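DegT/DnrJ/EryC1/StrS aminotransferase (Brucella abortus 2308, PDB 4QGR) probably transfers amino groups with the help of pyridoxal 5'-phosphate. Local coordinates at residues S30-E35 / G41-E46; A45-K50 / E255-L260; V57-A62 / E216-L221. One frame throughout, in Å; residues are numbered along the deposited sequence.

In the fold
Interactions 1 and 2 lie on the same side of the centre of an aminotransferase subunit and share helix 42-55. Interaction 1 joins the start of that helix to helix 22-35, just before it in the chain. Interaction 2, its centre about 13 Å from that of interaction 1, joins the next part of helix 42-55 to the long helix 247-278. Interaction 3 packs strand 59-63, which follows helix 42-55 and borders the main mixed sheet within this chain, on helix 215-224; its centre is about 17 Å from that of interaction 2. Glu48 OE2 probably accepts a hydrogen bond from Ala62 N at 2.8 Å, linking interactions 2 and 3. N-terminal helices are thereby connected to the sheet of the cofactor-binding domain.

Interaction 1 of 3, residues S30-E35 / G41-E46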
ATOM      1  N   SER A  30      -8.718   5.834  20.250  1.00 15.75           N
ATOM      2  CA  SER A  30      -8.340   7.041  20.966  0.55 16.47           C
ATOM      3  C   SER A  30      -6.933   6.955  21.542  1.00 16.52           C
ATOM      4  O   SER A  30      -6.214   7.955  21.575  1.00 17.18           O
ATOM      5  CB  SER A  30      -9.362   7.349  22.053  0.55 17.27           C
ATOM      6  OG  SER A  30     -10.569   7.680  21.414  0.55 17.48           O
ATOM      7  N   LYS A  31      -6.544   5.767  21.999  1.00 16.43           N
ATOM      8  CA  LYS A  31      -5.209   5.561  22.568  1.00 17.09           C
ATOM      9  C   LYS A  31      -4.149   5.811  21.505  1.00 16.19           C
ATOM     10  O   LYS A  31      -3.143   6.470  21.764  1.00 16.13           O
ATOM     11  CB  LYS A  31      -5.057   4.139  23.120  1.00 18.01           C
ATOM     12  CG  LYS A  31      -3.672   3.793  23.662  1.00 19.58           C
ATOM     13  CD  LYS A  31      -3.561   2.306  24.061  1.00 20.47           C
ATOM     14  CE  LYS A  31      -2.134   1.913  24.494  1.00 21.81           C
ATOM     15  NZ  LYS A  31      -1.105   1.841  23.388  1.00 22.09           N
ATOM     16  N   VAL A  32      -4.364   5.277  20.296  1.00 15.55           N
ATOM     17  CA  VAL A  32      -3.413   5.483  19.214  1.00 15.65           C
ATOM     18  C   VAL A  32      -3.338   6.963  18.831  1.00 15.73           C
ATOM     19  O   VAL A  32      -2.243   7.542  18.651  1.00 15.68           O
ATOM     20  CB  VAL A  32      -3.764   4.617  17.984  1.00 15.38           C
ATOM     21  CG1 VAL A  32      -2.991   5.043  16.759  1.00 15.59           C
ATOM     22  CG2 VAL A  32      -3.513   3.135  18.291  1.00 15.49           C
ATOM     23  N   VAL A  33      -4.499   7.570  18.647  1.00 16.10           N
ATOM     24  CA  VAL A  33      -4.566   8.989  18.303  1.00 17.00           C
ATOM     25  C   VAL A  33      -3.731   9.836  19.297  1.00 17.59           C
ATOM     26  O   VAL A  33      -2.896  10.672  18.868  1.00 18.21           O
ATOM     27  CB  VAL A  33      -6.019   9.483  18.202  1.00 17.39           C
ATOM     28  CG1 VAL A  33      -6.070  11.018  18.133  1.00 18.18           C
ATOM     29  CG2 VAL A  33      -6.689   8.865  16.971  1.00 17.16           C
ATOM     30  N   ALA A  34      -3.907   9.579  20.591  1.00 17.92           N
ATOM     31  CA  ALA A  34      -3.259  10.349  21.654  1.00 19.27           C
ATOM     32  C   ALA A  34      -1.748  10.120  21.722  1.00 20.32           C
ATOM     33  O   ALA A  34      -0.985  11.057  21.977  1.00 20.09           O
ATOM     34  CB  ALA A  34      -3.895  10.029  23.002  1.00 19.72           C
ATOM     35  N   GLU A  35      -1.323   8.890  21.460  1.00 20.21           N
ATOM     36  CA  GLU A  35       0.055   8.483  21.704  1.00 21.92           C
ATOM     37  C   GLU A  35       1.021   8.944  20.623  1.00 21.18           C
ATOM     38  O   GLU A  35       2.199   9.122  20.883  1.00 21.03           O
ATOM     39  CB  GLU A  35       0.139   6.974  21.947  1.00 23.35           C
ATOM     40  CG  GLU A  35      -0.381   6.576  23.332  1.00 25.26           C
ATOM     41  CD  GLU A  35      -0.136   5.113  23.707  1.00 27.14           C
ATOM     42  OE1 GLU A  35       0.193   4.274  22.811  1.00 25.76           O
ATOM     43  OE2 GLU A  35      -0.275   4.832  24.940  1.00 29.98           O
ATOM     44  N   GLY A  41       3.698   1.629  15.663  1.00 17.03           N
ATOM     45  CA  GLY A  41       3.555   1.824  17.103  1.00 17.95           C
ATOM     46  C   GLY A  41       3.334   0.495  17.760  1.00 17.61           C
ATOM     47  O   GLY A  41       3.298  -0.538  17.089  1.00 16.21           O
ATOM     48  N   PRO A  42       3.174   0.499  19.090  1.00 18.48           N
ATOM     49  CA  PRO A  42       3.206  -0.758  19.827  1.00 18.02           C
ATOM     50  C   PRO A  42       2.164  -1.768  19.443  1.00 16.93           C
ATOM     51  O   PRO A  42       2.443  -2.953  19.474  1.00 16.34           O
ATOM     52  CB  PRO A  42       3.001  -0.330  21.284  1.00 19.82           C
ATOM     53  CG  PRO A  42       3.547   1.051  21.302  1.00 21.02           C
ATOM     54  CD  PRO A  42       3.241   1.668  19.980  1.00 19.38           C
ATOM     55  N   GLU A  43       0.973  -1.298  19.057  1.00 16.15           N
ATOM     56  CA  GLU A  43      -0.107  -2.183  18.687  1.00 15.54           C
ATOM     57  C   GLU A  43       0.257  -3.085  17.498  1.00 14.67           C
ATOM     58  O   GLU A  43      -0.254  -4.184  17.401  1.00 13.75           O
ATOM     59  CB  GLU A  43      -1.407  -1.395  18.378  1.00 15.53           C
ATOM     60  CG  GLU A  43      -2.106  -0.803  19.610  1.00 16.67           C
ATOM     61  CD  GLU A  43      -1.534   0.524  20.098  1.00 17.32           C
ATOM     62  OE1 GLU A  43      -0.459   0.969  19.667  1.00 17.64           O
ATOM     63  OE2 GLU A  43      -2.164   1.126  20.986  1.00 19.45           O
ATOM     64  N   VAL A  44       1.154  -2.643  16.620  1.00 14.24           N
ATOM     65  CA  VAL A  44       1.509  -3.463  15.466  1.00 14.61           C
ATOM     66  C   VAL A  44       2.177  -4.773  15.908  1.00 14.93           C
ATOM     67  O   VAL A  44       1.707  -5.855  15.603  1.00 15.02           O
ATOM     68  CB  VAL A  44       2.345  -2.696  14.428  1.00 14.27           C
ATOM     69  CG1 VAL A  44       2.620  -3.563  13.218  1.00 14.76           C
ATOM     70  CG2 VAL A  44       1.587  -1.463  13.963  1.00 13.95           C
ATOM     71  N   ALA A  45       3.242  -4.672  16.680  1.00 16.50           N
ATOM     72  CA  ALA A  45       3.918  -5.866  17.160  1.00 17.63           C
ATOM     73  C   ALA A  45       3.048  -6.702  18.084  1.00 17.67           C
ATOM     74  O   ALA A  45       3.113  -7.933  18.056  1.00 17.80           O
ATOM     75  CB  ALA A  45       5.230  -5.499  17.832  1.00 18.07           C
ATOM     76  N   GLU A  46       2.246  -6.028  18.893  1.00 17.89           N
ATOM     77  CA  GLU A  46       1.325  -6.702  19.769  1.00 18.44           C
ATOM     78  C   GLU A  46       0.357  -7.560  18.957  1.00 16.47           C
ATOM     79  O   GLU A  46       0.095  -8.747  19.285  1.00 15.68           O
ATOM     80  CB  GLU A  46       0.628  -5.663  20.666  1.00 21.39           C
ATOM     81  CG  GLU A  46      -0.338  -6.265  21.645  1.00 24.02           C
ATOM     82  CD  GLU A  46      -1.118  -5.225  22.457  1.00 27.51           C
ATOM     83  OE1 GLU A  46      -0.870  -3.979  22.324  1.00 28.42           O
ATOM     84  OE2 GLU A  46      -2.021  -5.707  23.189  1.00 28.54           O
TER
HETATM   85  O   HOH W   1       0.192   3.705  20.057  1.00 21.99           O
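Lys31 and Glu43 meet through NZ and OE2 at 2.7 Å, a hydrogen-bonded salt bridge between helix 22-35 and the first turn of helix 42-55. The ammonium approaches from above the carboxylate plane, 42° out of it. The tighter, buried side lies behind this bridge: the Val32 CG2 methyl is 3.6 Å from Glu43 OE2, while Ile248 and Ala251 of helix 247-278 also touch Val32. A bend at chi2 (82°) turns the Glu43 carboxylate back toward helix 22-35, where lysine and valine flank it. The looser side faces solvent. There Lys31 runs out extended, bends only at its last torsion, and donates a second bond to Glu35 OE1 at 2.8 Å, one helical turn along. Glu35 OE1 and Glu43 OE2 stand 4.3 Å apart; the lysine charge between them probably offsets their repulsion. A water adds to the link, donating to Glu35 OE1 and to Glu43 OE1, each at 2.8 Å. Long side chains and one water thus bridge a gap in which the axes of the segments 30-35 and 42-46 come no nearer than 12.3 Å. Lys31, Glu35 and Glu43 form a three-residue salt-bridge network across a helix-loop-helix unit.

Interaction 2 of 3, residues A45-K50 / E255-L260; sequences AEFEKK and EKLAIL
Leu257 reaches from helix 247-278 toward helix 42-55 and places one methyl, CD2, against Phe47 and Lys50. Its CG is anti to the backbone N (chi1 176°), which sends the branched end across the gap, and it is CD2 rather than CD1 that does the touching. This methyl lies 3.8 Å from Lys50 CB and equally close to Lys50 C, resting against the root of the lysine and its backbone instead of its charged end. On the preceding turn of the same helix, Phe47 leaves the backbone at a slant to the partner, yet its ring extends far enough for CE1 to come within 4.2 Å of Leu257 CD2. The ring is also held by an edge-to-face contact with Phe195 and by Leu253 and Leu254 of helix 247-278, placing this part of the contact in the protein interior.

Lys50 divides its side chain between two surroundings. CB points to the leucine, whereas the rest of the chain turns off along its own helix, carrying NZ back one turn to Glu46. There it forms a salt bridge to OE2 at 2.6 Å, using the anti lone pair of that oxygen, the one directed away from OE1. The amine is therefore paired within helix 42-55, and the two six-residue segments exchange no hydrogen bond. Leu51 widens the apolar patch by touching Leu257 as well. The bound pyridoxal phosphate is about 12 Å from the Phe47 side chain, nearest atoms counted, so the contact is helix packing near the cofactor site. Its chemistry implies an association through dispersion and burial of apolar surface, with the Lys50 ammonium paired to Glu46 on its own helix and the hydrocarbon root of a lysine serving as part of the greasy surface.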
ATOM      1  N   ALA A  45       3.242  -4.672  16.680  1.00 16.50           N
ATOM      2  CA  ALA A  45       3.918  -5.866  17.160  1.00 17.63           C
ATOM      3  C   ALA A  45       3.048  -6.702  18.084  1.00 17.67           C
ATOM      4  O   ALA A  45       3.113  -7.933  18.056  1.00 17.80           O
ATOM      5  CB  ALA A  45       5.230  -5.499  17.832  1.00 18.07           C
ATOM      6  N   GLU A  46       2.246  -6.028  18.893  1.00 17.89           N
ATOM      7  CA  GLU A  46       1.325  -6.702  19.769  1.00 18.44           C
ATOM      8  C   GLU A  46       0.357  -7.560  18.957  1.00 16.47           C
ATOM      9  O   GLU A  46       0.095  -8.747  19.285  1.00 15.68           O
ATOM     10  CB  GLU A  46       0.628  -5.663  20.666  1.00 21.39           C
ATOM     11  CG  GLU A  46      -0.338  -6.265  21.645  1.00 24.02           C
ATOM     12  CD  GLU A  46      -1.118  -5.225  22.457  1.00 27.51           C
ATOM     13  OE1 GLU A  46      -0.870  -3.979  22.324  1.00 28.42           O
ATOM     14  OE2 GLU A  46      -2.021  -5.707  23.189  1.00 28.54           O
ATOM     15  N   PHE A  47      -0.192  -6.978  17.896  1.00 14.84           N
ATOM     16  CA  PHE A  47      -1.120  -7.727  17.056  1.00 13.79           C
ATOM     17  C   PHE A  47      -0.386  -8.889  16.356  1.00 13.82           C
ATOM     18  O   PHE A  47      -0.922  -9.995  16.275  1.00 13.69           O
ATOM     19  CB  PHE A  47      -1.856  -6.790  16.074  1.00 13.01           C
ATOM     20  CG  PHE A  47      -2.682  -7.494  15.061  1.00 12.42           C
ATOM     21  CD1 PHE A  47      -3.822  -8.190  15.442  1.00 12.31           C
ATOM     22  CD2 PHE A  47      -2.347  -7.463  13.724  1.00 11.94           C
ATOM     23  CE1 PHE A  47      -4.579  -8.851  14.524  1.00 11.80           C
ATOM     24  CE2 PHE A  47      -3.113  -8.102  12.801  1.00 11.36           C
ATOM     25  CZ  PHE A  47      -4.252  -8.797  13.206  1.00 11.60           C
ATOM     26  N   GLU A  48       0.818  -8.647  15.869  1.00 13.93           N
ATOM     27  CA  GLU A  48       1.566  -9.730  15.186  1.00 15.07           C
ATOM     28  C   GLU A  48       1.719 -10.926  16.143  1.00 15.91           C
ATOM     29  O   GLU A  48       1.554 -12.082  15.753  1.00 15.14           O
ATOM     30  CB  GLU A  48       2.950  -9.243  14.731  1.00 15.38           C
ATOM     31  CG  GLU A  48       2.917  -8.267  13.547  1.00 15.12           C
ATOM     32  CD  GLU A  48       4.310  -7.736  13.123  1.00 16.07           C
ATOM     33  OE1 GLU A  48       5.282  -7.756  13.933  1.00 16.28           O
ATOM     34  OE2 GLU A  48       4.441  -7.285  11.972  1.00 15.13           O
ATOM     35  N   LYS A  49       2.048 -10.641  17.393  1.00 17.90           N
ATOM     36  CA  LYS A  49       2.234 -11.720  18.375  1.00 18.63           C
ATOM     37  C   LYS A  49       0.987 -12.488  18.700  1.00 17.71           C
ATOM     38  O   LYS A  49       0.985 -13.712  18.711  1.00 16.29           O
ATOM     39  CB  LYS A  49       2.821 -11.167  19.669  1.00 21.85           C
ATOM     40  CG  LYS A  49       4.277 -10.935  19.469  1.00 25.44           C
ATOM     41  CD  LYS A  49       4.868  -9.965  20.459  1.00 29.34           C
ATOM     42  CE  LYS A  49       6.197  -9.466  19.897  1.00 33.27           C
ATOM     43  NZ  LYS A  49       6.846  -8.518  20.828  1.00 35.79           N
ATOM     44  N   LYS A  50      -0.089 -11.752  18.947  1.00 17.24           N
ATOM     45  CA  LYS A  50      -1.358 -12.366  19.311  1.00 17.13           C
ATOM     46  C   LYS A  50      -1.934 -13.137  18.131  1.00 15.82           C
ATOM     47  O   LYS A  50      -2.385 -14.286  18.316  1.00 15.84           O
ATOM     48  CB  LYS A  50      -2.340 -11.330  19.852  1.00 18.06           C
ATOM     49  CG  LYS A  50      -1.896 -10.836  21.223  1.00 20.34           C
ATOM     50  CD  LYS A  50      -2.813  -9.792  21.851  1.00 22.07           C
ATOM     51  CE  LYS A  50      -2.400  -9.603  23.327  1.00 24.70           C
ATOM     52  NZ  LYS A  50      -2.571  -8.175  23.741  1.00 26.98           N
ATOM     53  N   GLU A 255      -8.869  -5.702  18.844  1.00 13.48           N
ATOM     54  CA  GLU A 255     -10.223  -5.911  19.358  1.00 13.68           C
ATOM     55  C   GLU A 255     -11.034  -6.901  18.496  1.00 13.04           C
ATOM     56  O   GLU A 255     -11.741  -7.745  19.054  1.00 13.15           O
ATOM     57  CB  GLU A 255     -10.941  -4.593  19.465  1.00 13.71           C
ATOM     58  CG  GLU A 255     -10.300  -3.578  20.385  1.00 14.84           C
ATOM     59  CD  GLU A 255     -10.161  -4.022  21.839  1.00 15.78           C
ATOM     60  OE1 GLU A 255     -10.899  -4.919  22.326  1.00 16.30           O
ATOM     61  OE2 GLU A 255      -9.274  -3.489  22.517  1.00 17.46           O
ATOM     62  N   LYS A 256     -10.867  -6.863  17.172  1.00 12.42           N
ATOM     63  CA  LYS A 256     -11.512  -7.853  16.311  1.00 12.46           C
ATOM     64  C   LYS A 256     -11.033  -9.284  16.654  1.00 12.85           C
ATOM     65  O   LYS A 256     -11.821 -10.232  16.739  1.00 12.55           O
ATOM     66  CB  LYS A 256     -11.251  -7.566  14.840  1.00 12.06           C
ATOM     67  CG  LYS A 256     -11.635  -6.202  14.310  1.00 12.34           C
ATOM     68  CD  LYS A 256     -13.126  -5.908  14.513  1.00 12.31           C
ATOM     69  CE  LYS A 256     -13.655  -4.952  13.459  1.00 12.44           C
ATOM     70  NZ  LYS A 256     -13.756  -5.586  12.132  1.00 12.42           N
ATOM     71  N   LEU A 257      -9.733  -9.404  16.887  1.00 13.26           N
ATOM     72  CA  LEU A 257      -9.114 -10.714  17.095  1.00 13.63           C
ATOM     73  C   LEU A 257      -9.662 -11.332  18.367  1.00 13.81           C
ATOM     74  O   LEU A 257      -9.947 -12.546  18.415  1.00 14.09           O
ATOM     75  CB  LEU A 257      -7.570 -10.619  17.089  1.00 13.70           C
ATOM     76  CG  LEU A 257      -6.857 -11.938  17.405  1.00 14.61           C
ATOM     77  CD1 LEU A 257      -7.166 -12.954  16.265  1.00 14.19           C
ATOM     78  CD2 LEU A 257      -5.365 -11.684  17.546  1.00 14.85           C
ATOM     79  N   ALA A 258      -9.925 -10.516  19.375  1.00 14.56           N
ATOM     80  CA  ALA A 258     -10.412 -11.053  20.678  1.00 15.24           C
ATOM     81  C   ALA A 258     -11.816 -11.679  20.617  1.00 15.46           C
ATOM     82  O   ALA A 258     -12.202 -12.447  21.501  1.00 15.85           O
ATOM     83  CB  ALA A 258     -10.370  -9.978  21.778  1.00 15.91           C
ATOM     84  N   ILE A 259     -12.574 -11.368  19.581  1.00 14.66           N
ATOM     85  CA  ILE A 259     -13.872 -11.993  19.359  1.00 14.77           C
ATOM     86  C   ILE A 259     -13.955 -12.917  18.158  1.00 14.48           C
ATOM     87  O   ILE A 259     -15.025 -13.514  17.889  1.00 14.41           O
ATOM     88  CB  ILE A 259     -15.032 -10.954  19.259  1.00 14.63           C
ATOM     89  CG1 ILE A 259     -14.901 -10.061  18.032  1.00 14.17           C
ATOM     90  CG2 ILE A 259     -15.157 -10.119  20.546  1.00 15.08           C
ATOM     91  CD1 ILE A 259     -16.069  -9.134  17.848  1.00 14.11           C
ATOM     92  N   LEU A 260     -12.840 -13.082  17.445  1.00 14.51           N
ATOM     93  CA  LEU A 260     -12.833 -13.871  16.210  1.00 14.02           C
ATOM     94  C   LEU A 260     -13.218 -15.334  16.458  1.00 14.32           C
ATOM     95  O   LEU A 260     -14.028 -15.909  15.720  1.00 14.35           O
ATOM     96  CB  LEU A 260     -11.453 -13.784  15.530  1.00 13.87           C
ATOM     97  CG  LEU A 260     -11.261 -14.567  14.237  1.00 13.85           C
ATOM     98  CD1 LEU A 260     -12.229 -14.084  13.169  1.00 13.66           C
ATOM     99  CD2 LEU A 260      -9.828 -14.434  13.751  1.00 14.40           C
TER

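Interaction 3 of 3, residues V57-A62 / E216-L221; sequences VEHVIA and ELADTL
His59 lays its imidazole beneath the methyl of Ala218, where strand 59-63 packs on helix 215-224 in the alpha/beta domain of a fold-type I pyridoxal-phosphate enzyme. The axes of strand segment 59-62 and helix segment 216-221 run nearly parallel, 12° apart; the helix follows strand 208-212, the antiparallel neighbour of strand 59-63, and so turns back over the sheet.

Followed outward, His59 first brings CB to 3.7 Å from Ala218 CB. The first torsion sets CG beside the backbone N, which carries the ring under the helix. CG is nearest to the same methyl, at 3.6 Å. Beyond CG the two arms diverge slightly: ND1 lies 3.9 Å and CD2 4.1 Å from Ala218 CB. CE1 and NE2, at the tip, are farther from it. The methyl consequently sits over one ring face but displaced toward its root, a CH-pi contact whose line to the ring centroid is 29° off the normal.

Two residues on, Ile61 points to the same side of the strand and extends the apolar layer toward Leu221, which also packs on Met72 and Thr76 of helix 68-76. The two side chains cross at about a right angle. Chi2 of Ile61, 95°, departs from a staggered value and swings its terminal methyl into the helix surface: CD1 lies 4.1 Å from both Ala218 CB and Leu221 CD1.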
ATOM      1  N   VAL A  57       1.725 -19.851  14.167  1.00 18.66           N
ATOM      2  CA  VAL A  57       2.875 -19.618  13.286  1.00 19.76           C
ATOM      3  C   VAL A  57       3.852 -18.747  14.053  1.00 20.80           C
ATOM      4  O   VAL A  57       3.434 -17.891  14.853  1.00 22.03           O
ATOM      5  CB  VAL A  57       2.490 -18.935  11.962  1.00 19.89           C
ATOM      6  CG1 VAL A  57       1.430 -19.737  11.222  1.00 20.71           C
ATOM      7  CG2 VAL A  57       2.007 -17.534  12.202  1.00 19.83           C
ATOM      8  N   GLU A  58       5.129 -18.957  13.818  1.00 20.53           N
ATOM      9  CA  GLU A  58       6.175 -18.300  14.623  1.00 21.76           C
ATOM     10  C   GLU A  58       6.335 -16.836  14.279  1.00 19.72           C
ATOM     11  O   GLU A  58       6.704 -16.031  15.146  1.00 21.05           O
ATOM     12  CB  GLU A  58       7.517 -18.980  14.411  1.00 25.62           C
ATOM     13  CG  GLU A  58       7.545 -20.424  14.869  1.00 29.81           C
ATOM     14  CD  GLU A  58       8.917 -21.067  14.700  1.00 35.38           C
ATOM     15  OE1 GLU A  58       9.946 -20.404  14.975  1.00 35.14           O
ATOM     16  OE2 GLU A  58       8.946 -22.242  14.278  1.00 39.76           O
ATOM     17  N   HIS A  59       6.111 -16.491  13.024  1.00 17.22           N
ATOM     18  CA  HIS A  59       6.332 -15.116  12.547  1.00 16.77           C
ATOM     19  C   HIS A  59       5.114 -14.572  11.863  1.00 15.45           C
ATOM     20  O   HIS A  59       4.640 -15.171  10.897  1.00 15.95           O
ATOM     21  CB  HIS A  59       7.532 -15.033  11.577  1.00 17.26           C
ATOM     22  CG  HIS A  59       8.798 -15.607  12.152  1.00 18.00           C
ATOM     23  ND1 HIS A  59       9.611 -14.901  13.011  1.00 19.45           N
ATOM     24  CD2 HIS A  59       9.353 -16.834  12.028  1.00 18.74           C
ATOM     25  CE1 HIS A  59      10.611 -15.677  13.414  1.00 20.47           C
ATOM     26  NE2 HIS A  59      10.486 -16.852  12.816  1.00 20.45           N
ATOM     27  N   VAL A  60       4.662 -13.392  12.300  1.00 14.38           N
ATOM     28  CA  VAL A  60       3.585 -12.654  11.617  1.00 13.68           C
ATOM     29  C   VAL A  60       4.164 -11.319  11.223  1.00 13.65           C
ATOM     30  O   VAL A  60       4.738 -10.593  12.077  1.00 14.14           O
ATOM     31  CB  VAL A  60       2.370 -12.409  12.507  1.00 13.56           C
ATOM     32  CG1 VAL A  60       1.341 -11.506  11.776  1.00 12.97           C
ATOM     33  CG2 VAL A  60       1.770 -13.750  12.966  1.00 13.95           C
ATOM     34  N   ILE A  61       4.069 -11.020   9.932  1.00 13.25           N
ATOM     35  CA  ILE A  61       4.637  -9.788   9.381  1.00 12.99           C
ATOM     36  C   ILE A  61       3.464  -8.958   8.845  1.00 12.49           C
ATOM     37  O   ILE A  61       2.981  -9.169   7.717  1.00 11.53           O
ATOM     38  CB  ILE A  61       5.642 -10.085   8.266  1.00 13.05           C
ATOM     39  CG1 ILE A  61       6.748 -11.041   8.730  1.00 14.19           C
ATOM     40  CG2 ILE A  61       6.243  -8.774   7.760  1.00 13.24           C
ATOM     41  CD1 ILE A  61       6.446 -12.484   8.398  1.00 14.19           C
ATOM     42  N   ALA A  62       3.030  -7.994   9.643  1.00 12.52           N
ATOM     43  CA  ALA A  62       1.895  -7.139   9.234  1.00 12.30           C
ATOM     44  C   ALA A  62       2.321  -6.260   8.066  1.00 12.31           C
ATOM     45  O   ALA A  62       3.482  -5.908   7.963  1.00 12.18           O
ATOM     46  CB  ALA A  62       1.392  -6.309  10.419  1.00 12.86           C
ATOM     47  N   GLU A 216      14.424 -16.678   8.466  1.00 22.16           N
ATOM     48  CA  GLU A 216      15.149 -15.971   7.442  1.00 25.14           C
ATOM     49  C   GLU A 216      14.159 -15.317   6.474  1.00 22.12           C
ATOM     50  O   GLU A 216      14.316 -14.167   6.125  1.00 22.29           O
ATOM     51  CB  GLU A 216      16.083 -16.907   6.686  1.00 29.68           C
ATOM     52  CG  GLU A 216      17.027 -16.173   5.745  1.00 35.32           C
ATOM     53  CD  GLU A 216      18.198 -17.047   5.287  1.00 40.83           C
ATOM     54  OE1 GLU A 216      19.000 -17.506   6.140  1.00 49.25           O
ATOM     55  OE2 GLU A 216      18.318 -17.258   4.062  1.00 46.40           O
ATOM     56  N   LEU A 217      13.137 -16.056   6.079  1.00 21.08           N
ATOM     57  CA  LEU A 217      12.142 -15.516   5.162  1.00 19.67           C
ATOM     58  C   LEU A 217      11.438 -14.332   5.822  1.00 18.53           C
ATOM     59  O   LEU A 217      11.184 -13.308   5.171  1.00 17.55           O
ATOM     60  CB  LEU A 217      11.134 -16.572   4.755  1.00 19.60           C
ATOM     61  CG  LEU A 217       9.931 -16.081   3.945  1.00 20.13           C
ATOM     62  CD1 LEU A 217      10.375 -15.412   2.643  1.00 21.41           C
ATOM     63  CD2 LEU A 217       9.000 -17.250   3.638  1.00 20.89           C
ATOM     64  N   ALA A 218      11.107 -14.463   7.101  1.00 17.82           N
ATOM     65  CA  ALA A 218      10.463 -13.378   7.856  1.00 17.16           C
ATOM     66  C   ALA A 218      11.354 -12.109   7.847  1.00 17.61           C
ATOM     67  O   ALA A 218      10.877 -11.015   7.669  1.00 16.52           O
ATOM     68  CB  ALA A 218      10.179 -13.831   9.293  1.00 17.35           C
ATOM     69  N   ASP A 219      12.655 -12.272   8.051  1.00 19.00           N
ATOM     70  CA  ASP A 219      13.577 -11.123   8.102  1.00 20.06           C
ATOM     71  C   ASP A 219      13.598 -10.423   6.767  1.00 18.37           C
ATOM     72  O   ASP A 219      13.625  -9.198   6.709  1.00 18.14           O
ATOM     73  CB  ASP A 219      14.997 -11.589   8.425  1.00 23.32           C
ATOM     74  CG  ASP A 219      15.188 -11.993   9.877  1.00 27.11           C
ATOM     75  OD1 ASP A 219      14.350 -11.665  10.737  1.00 30.99           O
ATOM     76  OD2 ASP A 219      16.224 -12.645  10.172  1.00 31.26           O
ATOM     77  N   THR A 220      13.595 -11.203   5.704  1.00 17.58           N
ATOM     78  CA  THR A 220      13.606 -10.667   4.345  1.00 17.77           C
ATOM     79  C   THR A 220      12.306  -9.934   4.078  1.00 15.97           C
ATOM     80  O   THR A 220      12.305  -8.880   3.461  1.00 15.59           O
ATOM     81  CB  THR A 220      13.894 -11.778   3.296  1.00 18.74           C
ATOM     82  OG1 THR A 220      15.162 -12.436   3.633  1.00 20.77           O
ATOM     83  CG2 THR A 220      14.021 -11.186   1.998  1.00 19.67           C
ATOM     84  N   LEU A 221      11.194 -10.480   4.546  1.00 15.75           N
ATOM     85  CA  LEU A 221       9.884  -9.812   4.321  1.00 14.71           C
ATOM     86  C   LEU A 221       9.833  -8.460   5.059  1.00 15.24           C
ATOM     87  O   LEU A 221       9.307  -7.465   4.557  1.00 14.14           O
ATOM     88  CB  LEU A 221       8.704 -10.699   4.726  1.00 14.52           C
ATOM     89  CG  LEU A 221       8.538 -11.898   3.813  1.00 14.53           C
ATOM     90  CD1 LEU A 221       7.526 -12.852   4.414  1.00 14.49           C
ATOM     91  CD2 LEU A 221       8.104 -11.498   2.406  1.00 14.69           C
TER